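Endoglucanase (PDB 3X17) probably hydrolyses internal beta-1,4-glucosidic bonds of cellulose, as a family 9 endoglucanase with an N-terminal Ig-like domain and an (alpha/alpha)6-barrel. Local coordinates at residues A[444-449]-A[456-461]; A[437-442]-A[463-468]. One frame throughout, in Å; residues are numbered along the deposited sequence.

Contact 1. Residues A[444-449]-A[456-461]; sequences MLLLFA and PEYERA
Tyr458 points from helix 456-469 at the neighbouring turns of helix 435-452 and meets two side chains there. Its CG is anti to the carbonyl carbon (chi1 -81°), which leads the ring out along the flank of the helix pair, toward helix 396-418, with one face turned to Leu446. Over that face comes the methyl CD2 of Leu446, a CH-pi contact with the carbon 4.2 Å from the centroid of the Tyr458 ring and 26° off its normal; the two side chains cross at about a right angle. Ala449 approaches the same ring obliquely, its CB 3.8 Å from Tyr458 CE2. Beyond the pair, Arg455 makes a cation-pi contact with the ring, and Phe414 and Ala410 of helix 396-418 pack on Tyr458. The two helices, joined by a short turn, are consecutive and antiparallel, as in the (alpha/alpha)6 barrel; the axes of segments 444-449 and 456-461 come within 8.5 Å, their directions 157° apart. One residue on, Glu459 turns its CB away, yet its aliphatic CG still passes 4.4 Å from Leu447 CD2. A turn after Tyr458, Ala461 takes the other branch of Leu446: its CB sits 3.5 Å from Leu446 CD1, a close fit that the small methyl side chain permits.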
ATOM      1  N   MET A 444       6.133   6.628   2.983  1.00 31.30           N
ATOM      2  CA  MET A 444       7.293   6.014   2.338  1.00 31.23           C
ATOM      3  C   MET A 444       8.300   7.057   1.819  1.00 29.85           C
ATOM      4  O   MET A 444       9.474   6.875   2.002  1.00 30.81           O
ATOM      5  CB  MET A 444       6.860   5.066   1.204  1.00 28.75           C
ATOM      6  CG  MET A 444       8.011   4.239   0.605  1.00 33.09           C
ATOM      7  SD  MET A 444       7.527   3.458  -0.959  1.00 32.91           S
ATOM      8  CE  MET A 444       6.252   2.333  -0.413  1.00 32.42           C
ATOM      9  N   LEU A 445       7.853   8.150   1.209  1.00 30.76           N
ATOM     10  CA  LEU A 445       8.816   9.176   0.783  1.00 31.63           C
ATOM     11  C   LEU A 445       9.532   9.852   1.955  1.00 32.68           C
ATOM     12  O   LEU A 445      10.739  10.123   1.869  1.00 32.27           O
ATOM     13  CB  LEU A 445       8.209  10.231  -0.151  1.00 32.93           C
ATOM     14  CG  LEU A 445       7.434   9.741  -1.380  1.00 33.05           C
ATOM     15  CD1 LEU A 445       6.804  10.928  -2.083  1.00 35.54           C
ATOM     16  CD2 LEU A 445       8.299   8.912  -2.325  1.00 29.45           C
ATOM     17  N   LEU A 446       8.816  10.078   3.057  1.00 31.48           N
ATOM     18  CA  LEU A 446       9.453  10.551   4.299  1.00 33.70           C
ATOM     19  C   LEU A 446      10.528   9.577   4.772  1.00 33.59           C
ATOM     20  O   LEU A 446      11.657   9.987   5.039  1.00 35.94           O
ATOM     21  CB  LEU A 446       8.428  10.751   5.418  1.00 32.57           C
ATOM     22  CG  LEU A 446       7.393  11.842   5.142  1.00 35.01           C
ATOM     23  CD1 LEU A 446       6.170  11.659   6.044  1.00 32.56           C
ATOM     24  CD2 LEU A 446       8.009  13.226   5.348  1.00 34.80           C
ATOM     25  N   LEU A 447      10.222   8.283   4.754  1.00 32.11           N
ATOM     26  CA  LEU A 447      11.193   7.309   5.158  1.00 32.23           C
ATOM     27  C   LEU A 447      12.367   7.204   4.196  1.00 32.42           C
ATOM     28  O   LEU A 447      13.460   6.852   4.617  1.00 36.54           O
ATOM     29  CB  LEU A 447      10.555   5.937   5.390  1.00 32.13           C
ATOM     30  CG  LEU A 447       9.594   5.841   6.580  1.00 33.82           C
ATOM     31  CD1 LEU A 447       8.906   4.475   6.622  1.00 30.78           C
ATOM     32  CD2 LEU A 447      10.282   6.163   7.907  1.00 35.02           C
ATOM     33  N   PHE A 448      12.154   7.435   2.904  1.00 31.89           N
ATOM     34  CA  PHE A 448      13.291   7.399   1.965  1.00 32.98           C
ATOM     35  C   PHE A 448      14.299   8.508   2.343  1.00 32.74           C
ATOM     36  O   PHE A 448      15.506   8.276   2.365  1.00 32.17           O
ATOM     37  CB  PHE A 448      12.846   7.618   0.524  1.00 32.35           C
ATOM     38  CG  PHE A 448      12.225   6.395  -0.140  1.00 35.36           C
ATOM     39  CD1 PHE A 448      12.351   5.126   0.415  1.00 37.24           C
ATOM     40  CD2 PHE A 448      11.540   6.525  -1.337  1.00 36.74           C
ATOM     41  CE1 PHE A 448      11.784   4.008  -0.210  1.00 37.84           C
ATOM     42  CE2 PHE A 448      11.000   5.401  -1.996  1.00 38.00           C
ATOM     43  CZ  PHE A 448      11.122   4.149  -1.422  1.00 37.73           C
ATOM     44  N   ALA A 449      13.782   9.707   2.574  1.00 29.74           N
ATOM     45  CA  ALA A 449      14.584  10.871   2.926  1.00 34.73           C
ATOM     46  C   ALA A 449      15.267  10.662   4.279  1.00 33.72           C
ATOM     47  O   ALA A 449      16.481  10.803   4.399  1.00 36.49           O
ATOM     48  CB  ALA A 449      13.693  12.156   2.944  1.00 30.86           C
ATOM     49  N   PRO A 456      14.372  12.835  12.751  1.00 45.06           N
ATOM     50  CA  PRO A 456      13.318  12.291  13.582  1.00 43.42           C
ATOM     51  C   PRO A 456      11.931  12.785  13.254  1.00 41.14           C
ATOM     52  O   PRO A 456      11.027  12.019  13.379  1.00 39.42           O
ATOM     53  CB  PRO A 456      13.742  12.731  14.965  1.00 43.64           C
ATOM     54  CG  PRO A 456      15.148  12.742  14.891  1.00 44.41           C
ATOM     55  CD  PRO A 456      15.523  13.223  13.563  1.00 45.14           C
ATOM     56  N   GLU A 457      11.764  14.030  12.855  1.00 38.34           N
ATOM     57  CA  GLU A 457      10.441  14.485  12.520  1.00 39.66           C
ATOM     58  C   GLU A 457       9.874  13.748  11.324  1.00 38.89           C
ATOM     59  O   GLU A 457       8.713  13.621  11.201  1.00 38.35           O
ATOM     60  CB  GLU A 457      10.369  15.991  12.338  1.00 38.50           C
ATOM     61  CG  GLU A 457      10.996  16.554  11.113  1.00 40.97           C
ATOM     62  CD  GLU A 457      11.109  18.063  11.160  1.00 51.01           C
ATOM     63  OE1 GLU A 457      10.666  18.689  12.130  1.00 49.26           O
ATOM     64  OE2 GLU A 457      11.620  18.627  10.201  1.00 50.84           O
ATOM     65  N   TYR A 458      10.708  13.258  10.440  1.00 39.12           N
ATOM     66  CA  TYR A 458      10.193  12.563   9.257  1.00 37.54           C
ATOM     67  C   TYR A 458       9.653  11.201   9.693  1.00 39.50           C
ATOM     68  O   TYR A 458       8.545  10.812   9.335  1.00 37.73           O
ATOM     69  CB  TYR A 458      11.263  12.409   8.187  1.00 34.83           C
ATOM     70  CG  TYR A 458      11.472  13.641   7.325  1.00 32.94           C
ATOM     71  CD1 TYR A 458      10.706  14.787   7.498  1.00 34.53           C
ATOM     72  CD2 TYR A 458      12.460  13.661   6.355  1.00 31.93           C
ATOM     73  CE1 TYR A 458      10.946  15.936   6.734  1.00 35.95           C
ATOM     74  CE2 TYR A 458      12.683  14.779   5.566  1.00 32.54           C
ATOM     75  CZ  TYR A 458      11.925  15.909   5.751  1.00 38.66           C
ATOM     76  OH  TYR A 458      12.113  16.983   4.906  1.00 41.69           O
ATOM     77  N   GLU A 459      10.389  10.548  10.581  1.00 39.11           N
ATOM     78  CA  GLU A 459       9.971   9.261  11.108  1.00 40.25           C
ATOM     79  C   GLU A 459       8.683   9.381  11.924  1.00 39.11           C
ATOM     80  O   GLU A 459       7.771   8.531  11.830  1.00 35.72           O
ATOM     81  CB  GLU A 459      11.091   8.672  11.952  1.00 38.67           C
ATOM     82  CG  GLU A 459      11.005   7.172  12.141  1.00 46.14           C
ATOM     83  CD  GLU A 459      12.239   6.605  12.841  1.00 51.47           C
ATOM     84  OE1 GLU A 459      13.294   6.511  12.196  1.00 61.46           O
ATOM     85  OE2 GLU A 459      12.174   6.319  14.047  1.00 51.95           O
ATOM     86  N   ARG A 460       8.562  10.483  12.651  1.00 38.27           N
ATOM     87  CA  ARG A 460       7.312  10.758  13.339  1.00 40.49           C
ATOM     88  C   ARG A 460       6.170  10.940  12.328  1.00 38.97           C
ATOM     89  O   ARG A 460       5.081  10.398  12.524  1.00 38.13           O
ATOM     90  CB  ARG A 460       7.403  11.974  14.276  1.00 41.23           C
ATOM     91  CG  ARG A 460       6.067  12.257  15.015  1.00 47.15           C
ATOM     92  CD  ARG A 460       6.157  13.488  15.936  1.00 54.91           C
ATOM     93  NE  ARG A 460       6.077  14.745  15.182  1.00 63.85           N
ATOM     94  CZ  ARG A 460       7.082  15.616  15.044  1.00 66.58           C
ATOM     95  NH1 ARG A 460       8.256  15.375  15.628  1.00 64.77           N
ATOM     96  NH2 ARG A 460       6.918  16.725  14.317  1.00 60.47           N
ATOM     97  N   ALA A 461       6.418  11.720  11.279  1.00 35.68           N
ATOM     98  CA  ALA A 461       5.393  11.980  10.284  1.00 36.57           C
ATOM     99  C   ALA A 461       4.972  10.695   9.578  1.00 34.40           C
ATOM    100  O   ALA A 461       3.816  10.547   9.230  1.00 35.16           O
ATOM    101  CB  ALA A 461       5.848  13.042   9.269  1.00 35.71           C
TER

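Contact 2. Residues A[437-442]-A[463-468]; sequences KEALAK and LAQLDY
Gln465 lies against Ala439 and Leu440, sliding past the Leu440 side chain in the opposite direction. Its CB meets Leu440 CD2 at 4.0 Å and lies equally far from Ala439 O. CG comes closer to that oxygen, with Gln465 CG 3.5 Å from Ala439 O. At CD the chain has already bent (chi2 -40°), and this bend turns the amide back along its own helix, so that NE2 reaches Ala461 O while OE1 stays against Ala439. The tip then divides. OE1 rests 3.5 Å from Ala439 CB, buried against a methyl group and without a hydrogen-bond partner in the model, whereas NE2 donates to Ala461 O one turn back and to Gly423 O in a loop. Those two bonds fix the rotation of the amide and satisfy its nitrogen. Replacing Gln465 by alanine would remove the amide, and would probably leave Gly423 O without this donor and a gap beside Ala439. Beyond Gln465, Leu440 CD2 also meets Leu466 CD2 at 4.1 Å, and Leu549 and Phe556 of helix 543-558 pack against Leu440 and Leu466 respectively. With the segment axes 8.8 Å apart at their closest and 158° between directions, the segments pack as consecutive antiparallel helices do in the (alpha/alpha)6 barrel of family 9 glycoside hydrolases.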
ATOM      1  N   LYS A 437      -3.861   4.783   0.661  1.00 33.95           N
ATOM      2  CA  LYS A 437      -2.635   4.303   0.053  1.00 33.19           C
ATOM      3  C   LYS A 437      -1.667   5.475  -0.178  1.00 33.18           C
ATOM      4  O   LYS A 437      -0.460   5.391   0.102  1.00 30.70           O
ATOM      5  CB  LYS A 437      -2.963   3.588  -1.262  1.00 34.51           C
ATOM      6  CG  LYS A 437      -1.730   3.084  -2.037  1.00 34.61           C
ATOM      7  CD  LYS A 437      -1.203   4.157  -2.941  1.00 32.84           C
ATOM      8  CE  LYS A 437      -2.241   4.520  -4.026  1.00 34.20           C
ATOM      9  NZ  LYS A 437      -1.533   4.904  -5.321  1.00 38.07           N
ATOM     10  N   GLU A 438      -2.212   6.563  -0.699  1.00 32.66           N
ATOM     11  CA  GLU A 438      -1.470   7.800  -0.943  1.00 33.23           C
ATOM     12  C   GLU A 438      -0.827   8.370   0.337  1.00 32.24           C
ATOM     13  O   GLU A 438       0.339   8.788   0.315  1.00 33.30           O
ATOM     14  CB  GLU A 438      -2.400   8.843  -1.611  1.00 34.72           C
ATOM     15  CG  GLU A 438      -1.754  10.197  -1.848  1.00 38.27           C
ATOM     16  CD  GLU A 438      -2.670  11.203  -2.554  1.00 45.24           C
ATOM     17  OE1 GLU A 438      -3.583  10.789  -3.314  1.00 46.31           O
ATOM     18  OE2 GLU A 438      -2.422  12.416  -2.399  1.00 46.60           O
ATOM     19  N   ALA A 439      -1.556   8.311   1.455  1.00 30.89           N
ATOM     20  CA  ALA A 439      -0.996   8.692   2.761  1.00 30.47           C
ATOM     21  C   ALA A 439       0.227   7.844   3.062  1.00 31.71           C
ATOM     22  O   ALA A 439       1.278   8.362   3.471  1.00 31.64           O
ATOM     23  CB  ALA A 439      -2.018   8.510   3.860  1.00 30.77           C
ATOM     24  N   LEU A 440       0.062   6.534   2.961  1.00 28.76           N
ATOM     25  CA  LEU A 440       1.128   5.642   3.373  1.00 29.66           C
ATOM     26  C   LEU A 440       2.305   5.733   2.405  1.00 29.20           C
ATOM     27  O   LEU A 440       3.467   5.649   2.820  1.00 32.17           O
ATOM     28  CB  LEU A 440       0.615   4.214   3.504  1.00 27.78           C
ATOM     29  CG  LEU A 440      -0.153   3.897   4.793  1.00 31.37           C
ATOM     30  CD1 LEU A 440      -0.959   2.606   4.574  1.00 27.97           C
ATOM     31  CD2 LEU A 440       0.806   3.717   5.995  1.00 29.00           C
ATOM     32  N   ALA A 441       2.013   5.912   1.118  1.00 28.64           N
ATOM     33  CA  ALA A 441       3.052   6.076   0.100  1.00 27.82           C
ATOM     34  C   ALA A 441       3.844   7.365   0.355  1.00 30.39           C
ATOM     35  O   ALA A 441       5.033   7.419   0.057  1.00 29.71           O
ATOM     36  CB  ALA A 441       2.433   6.118  -1.302  1.00 28.18           C
ATOM     37  N   LYS A 442       3.166   8.412   0.823  1.00 28.79           N
ATOM     38  CA  LYS A 442       3.853   9.630   1.260  1.00 31.79           C
ATOM     39  C   LYS A 442       4.664   9.418   2.537  1.00 32.76           C
ATOM     40  O   LYS A 442       5.726  10.016   2.706  1.00 33.52           O
ATOM     41  CB  LYS A 442       2.875  10.796   1.452  1.00 31.60           C
ATOM     42  CG  LYS A 442       2.341  11.376   0.159  1.00 30.30           C
ATOM     43  CD  LYS A 442       1.218  12.423   0.441  1.00 30.29           C
ATOM     44  CE  LYS A 442       0.927  13.249  -0.837  1.00 36.54           C
ATOM     45  NZ  LYS A 442      -0.098  14.335  -0.604  1.00 39.45           N
ATOM     46  N   LEU A 463       5.161   7.635  10.979  1.00 31.23           N
ATOM     47  CA  LEU A 463       4.384   6.886  11.975  1.00 31.84           C
ATOM     48  C   LEU A 463       2.945   7.385  11.992  1.00 31.46           C
ATOM     49  O   LEU A 463       1.999   6.603  12.152  1.00 31.27           O
ATOM     50  CB  LEU A 463       4.971   7.038  13.382  1.00 29.04           C
ATOM     51  CG  LEU A 463       4.193   6.378  14.523  1.00 31.56           C
ATOM     52  CD1 LEU A 463       4.038   4.847  14.241  1.00 29.99           C
ATOM     53  CD2 LEU A 463       4.977   6.570  15.827  1.00 33.23           C
ATOM     54  N   ALA A 464       2.795   8.691  11.837  1.00 29.08           N
ATOM     55  CA  ALA A 464       1.481   9.322  11.884  1.00 27.07           C
ATOM     56  C   ALA A 464       0.549   8.781  10.779  1.00 28.91           C
ATOM     57  O   ALA A 464      -0.685   8.944  10.858  1.00 28.52           O
ATOM     58  CB  ALA A 464       1.636  10.833  11.756  1.00 26.36           C
ATOM     59  N   GLN A 465       1.128   8.179   9.744  1.00 26.26           N
ATOM     60  CA  GLN A 465       0.295   7.593   8.668  1.00 29.09           C
ATOM     61  C   GLN A 465      -0.270   6.228   9.066  1.00 29.62           C
ATOM     62  O   GLN A 465      -1.432   5.913   8.769  1.00 31.48           O
ATOM     63  CB  GLN A 465       1.080   7.464   7.358  1.00 26.85           C
ATOM     64  CG  GLN A 465       1.664   8.765   6.910  1.00 25.66           C
ATOM     65  CD  GLN A 465       0.704   9.916   7.135  1.00 35.30           C
ATOM     66  OE1 GLN A 465      -0.486   9.830   6.762  1.00 32.20           O
ATOM     67  NE2 GLN A 465       1.200  11.004   7.774  1.00 31.60           N
ATOM     68  N   LEU A 466       0.530   5.458   9.798  1.00 28.81           N
ATOM     69  CA  LEU A 466       0.001   4.298  10.499  1.00 31.06           C
ATOM     70  C   LEU A 466      -1.057   4.665  11.544  1.00 32.10           C
ATOM     71  O   LEU A 466      -2.119   4.054  11.566  1.00 33.83           O
ATOM     72  CB  LEU A 466       1.117   3.462  11.111  1.00 30.12           C
ATOM     73  CG  LEU A 466       2.113   2.810  10.151  1.00 29.62           C
ATOM     74  CD1 LEU A 466       3.327   2.322  10.920  1.00 28.64           C
ATOM     75  CD2 LEU A 466       1.459   1.593   9.487  1.00 31.86           C
ATOM     76  N   ASP A 467      -0.785   5.638  12.412  1.00 29.49           N
ATOM     77  CA  ASP A 467      -1.798   6.046  13.401  1.00 30.60           C
ATOM     78  C   ASP A 467      -3.101   6.419  12.711  1.00 30.08           C
ATOM     79  O   ASP A 467      -4.182   6.150  13.230  1.00 30.25           O
ATOM     80  CB  ASP A 467      -1.346   7.230  14.290  1.00 28.76           C
ATOM     81  CG  ASP A 467      -0.107   6.902  15.158  1.00 34.52           C
ATOM     82  OD1 ASP A 467       0.116   5.715  15.549  1.00 36.42           O
ATOM     83  OD2 ASP A 467       0.610   7.864  15.516  1.00 34.76           O
ATOM     84  N   TYR A 468      -2.978   7.127  11.596  1.00 29.08           N
ATOM     85  CA  TYR A 468      -4.135   7.660  10.897  1.00 32.94           C
ATOM     86  C   TYR A 468      -5.021   6.555  10.300  1.00 31.85           C
ATOM     87  O   TYR A 468      -6.239   6.553  10.516  1.00 31.18           O
ATOM     88  CB  TYR A 468      -3.714   8.649   9.810  1.00 30.55           C
ATOM     89  CG  TYR A 468      -4.843   8.996   8.860  1.00 35.91           C
ATOM     90  CD1 TYR A 468      -5.762   9.999   9.175  1.00 34.03           C
ATOM     91  CD2 TYR A 468      -4.923   8.409   7.598  1.00 36.33           C
ATOM     92  CE1 TYR A 468      -6.796  10.319   8.294  1.00 37.55           C
ATOM     93  CE2 TYR A 468      -5.917   8.769   6.700  1.00 34.24           C
ATOM     94  CZ  TYR A 468      -6.866   9.702   7.061  1.00 39.17           C
ATOM     95  OH  TYR A 468      -7.897  10.005   6.188  1.00 34.17           O
TER

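Contacts 1 and 2 are two levels of one antiparallel helix pair, 435-452 with 456-469, their centres 10 Å apart. Contact 1 lies near the connecting turn, nested inside the loop that contact 2 closes; its centre is about 16 Å, and that of contact 2 about 9 Å, from the centre of the chain. Both are mainly buried, although contact 1 keeps a partly exposed glutamate at its margin while every touching residue of contact 2 is buried. The axis angles hardly differ. The chemistry does: an aromatic ring and methyl groups fill the interface near the turn, whereas deeper in, a glutamine lies between, its carbon chain against a leucine and its amide against an alanine, hydrogen-bonded to backbone oxygens of its own helix and of a loop.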